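Local coordinates for replication protein (Sphinx1.76-related DNA, PDB 6H24) that probably acts in initiating replication of its plasmid-like DNA, this chain being the N-terminal winged-helix WH1 domain of a longer Rep protein, at residues 121-124 with 125-128. Residues are numbered along the deposited sequence; the frame is centred on the assembly and turned at random.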
loop_
_atom_site.group_PDB
_atom_site.type_symbol
_atom_site.label_atom_id
_atom_site.label_comp_id
_atom_site.label_asym_id
_atom_site.label_seq_id
_atom_site.Cartn_x
_atom_site.Cartn_y
_atom_site.Cartn_z
ATOM N N ILE A 121 -5.731 -1.238 -14.221
ATOM C CA ILE A 121 -6.366 0.077 -14.174
ATOM C C ILE A 121 -7.307 0.272 -15.364
ATOM O O ILE A 121 -8.383 0.859 -15.218
ATOM C CB ILE A 121 -5.304 1.186 -14.099
ATOM C CG1 ILE A 121 -4.756 1.297 -12.674
ATOM C CG2 ILE A 121 -5.902 2.526 -14.490
ATOM C CD1 ILE A 121 -5.724 1.953 -11.698
ATOM N N THR A 122 -6.931 -0.210 -16.553
ATOM C CA THR A 122 -7.828 -0.043 -17.691
ATOM C C THR A 122 -9.101 -0.860 -17.511
ATOM O O THR A 122 -10.175 -0.438 -17.959
ATOM C CB THR A 122 -7.136 -0.398 -19.006
ATOM O OG1 THR A 122 -6.057 0.515 -19.215
ATOM C CG2 THR A 122 -8.120 -0.264 -20.162
ATOM N N ARG A 123 -9.005 -2.026 -16.866
ATOM C CA ARG A 123 -10.204 -2.797 -16.557
ATOM C C ARG A 123 -11.096 -2.044 -15.576
ATOM O O ARG A 123 -12.327 -2.066 -15.699
ATOM C CB ARG A 123 -9.823 -4.161 -15.989
ATOM C CG ARG A 123 -9.170 -5.091 -17.001
ATOM C CD ARG A 123 -10.203 -5.700 -17.947
ATOM N NE ARG A 123 -11.150 -6.561 -17.240
ATOM C CZ ARG A 123 -12.424 -6.258 -16.990
ATOM N NH1 ARG A 123 -12.944 -5.105 -17.390
ATOM N NH2 ARG A 123 -13.183 -7.124 -16.336
ATOM N N LEU A 124 -10.495 -1.372 -14.590
ATOM C CA LEU A 124 -11.293 -0.566 -13.671
ATOM C C LEU A 124 -11.944 0.608 -14.390
ATOM O O LEU A 124 -13.087 0.964 -14.089
ATOM C CB LEU A 124 -10.443 -0.060 -12.509
ATOM C CG LEU A 124 -9.967 -1.111 -11.506
ATOM C CD1 LEU A 124 -9.017 -0.481 -10.488
ATOM C CD2 LEU A 124 -11.144 -1.777 -10.807
ATOM N N GLU A 125 -11.221 1.254 -15.309
ATOM C CA GLU A 125 -11.833 2.339 -16.075
ATOM C C GLU A 125 -13.074 1.831 -16.801
ATOM O O GLU A 125 -14.099 2.522 -16.844
ATOM C CB GLU A 125 -10.810 2.968 -17.024
ATOM C CG GLU A 125 -11.367 4.139 -17.847
ATOM C CD GLU A 125 -10.322 4.848 -18.706
ATOM O OE1 GLU A 125 -9.228 4.289 -18.944
ATOM O OE2 GLU A 125 -10.615 5.976 -19.169
ATOM N N GLU A 126 -13.002 0.621 -17.374
ATOM C CA GLU A 126 -14.152 0.023 -18.047
ATOM C C GLU A 126 -15.266 -0.278 -17.053
ATOM O O GLU A 126 -16.436 0.045 -17.291
ATOM C CB GLU A 126 -13.733 -1.269 -18.760
ATOM C CG GLU A 126 -12.721 -1.071 -19.878
ATOM C CD GLU A 126 -12.127 -2.377 -20.391
ATOM O OE1 GLU A 126 -12.570 -3.462 -19.956
ATOM O OE2 GLU A 126 -11.207 -2.314 -21.234
ATOM N N GLN A 127 -14.904 -0.876 -15.916
ATOM C CA GLN A 127 -15.880 -1.267 -14.908
ATOM C C GLN A 127 -16.667 -0.069 -14.397
ATOM O O GLN A 127 -17.871 -0.169 -14.130
ATOM C CB GLN A 127 -15.142 -1.951 -13.750
ATOM C CG GLN A 127 -16.030 -2.573 -12.695
ATOM C CD GLN A 127 -16.530 -3.941 -13.098
ATOM O OE1 GLN A 127 -16.546 -4.287 -14.283
ATOM N NE2 GLN A 127 -16.940 -4.734 -12.112
ATOM N N PHE A 128 -15.988 1.055 -14.208
ATOM C CA PHE A 128 -16.549 2.232 -13.563
ATOM C C PHE A 128 -17.164 3.252 -14.508
ATOM O O PHE A 128 -17.913 4.117 -14.044
ATOM C CB PHE A 128 -15.460 2.895 -12.713
ATOM C CG PHE A 128 -15.002 2.059 -11.541
ATOM C CD1 PHE A 128 -15.787 1.030 -11.040
ATOM C CD2 PHE A 128 -13.768 2.288 -10.965
ATOM C CE1 PHE A 128 -15.356 0.267 -9.963
ATOM C CE2 PHE A 128 -13.334 1.526 -9.892
ATOM C CZ PHE A 128 -14.127 0.513 -9.396
HETATM O O HOH W 1 -7.166 3.139 -18.140
#
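Ile121 O accepts a hydrogen bond from Glu125 N at 2.9 Å, an i to i+4 bond of the short alpha-helix 121-128. Thr122 repeats the pattern through its carbonyl, which takes Glu126 N. Thr122 OG1 lies 3.0 Å from a water, and that water donates to Glu125 OE1 at a short 2.5 Å, bridging one helical turn. Glu125 reaches it with an extended chain, CG anti to the backbone N (chi1 -179°). Its other carboxylate oxygen, OE2, forms a salt bridge with Arg33.

Arg123 O receives Gln127 N at 2.8 Å. The arginine chain bends at chi2 and chi3, which brings its end back beside Glu126. There Arg123 NH1 meets Glu126 OE1 at 3.1 Å, in a salt bridge whose hydrogen bond is weak (133° at the hydrogen). The guanidinium and carboxylate planes are 34° apart. Arg123 NE is paired with Asp7, so this guanidinium serves two acidic residues.

Leu124 closes the series, its O bonded to Phe128 N at 2.9 Å. The two side chains run alongside each other in the same direction. Leu124 CD2 touches the far end of the phenylalanine ring, 4.0 Å from Phe128 CZ.

Ile121, Leu124 and Phe128 are buried, while Thr122 and Glu126 are exposed. Arg123, Glu125 and Gln127 lie between, tied to neighbouring residues; Gln127 NE2 bonds Ser14 OG. Leu124 packs on Leu10 and Met11 of helix 2-14, and also on Trp96, next to strand 88-95. Ile121 and Phe128 lie against helix 19-34, at Ile29 and Ile25. The last helix of this chain therefore contacts both of its first two helices.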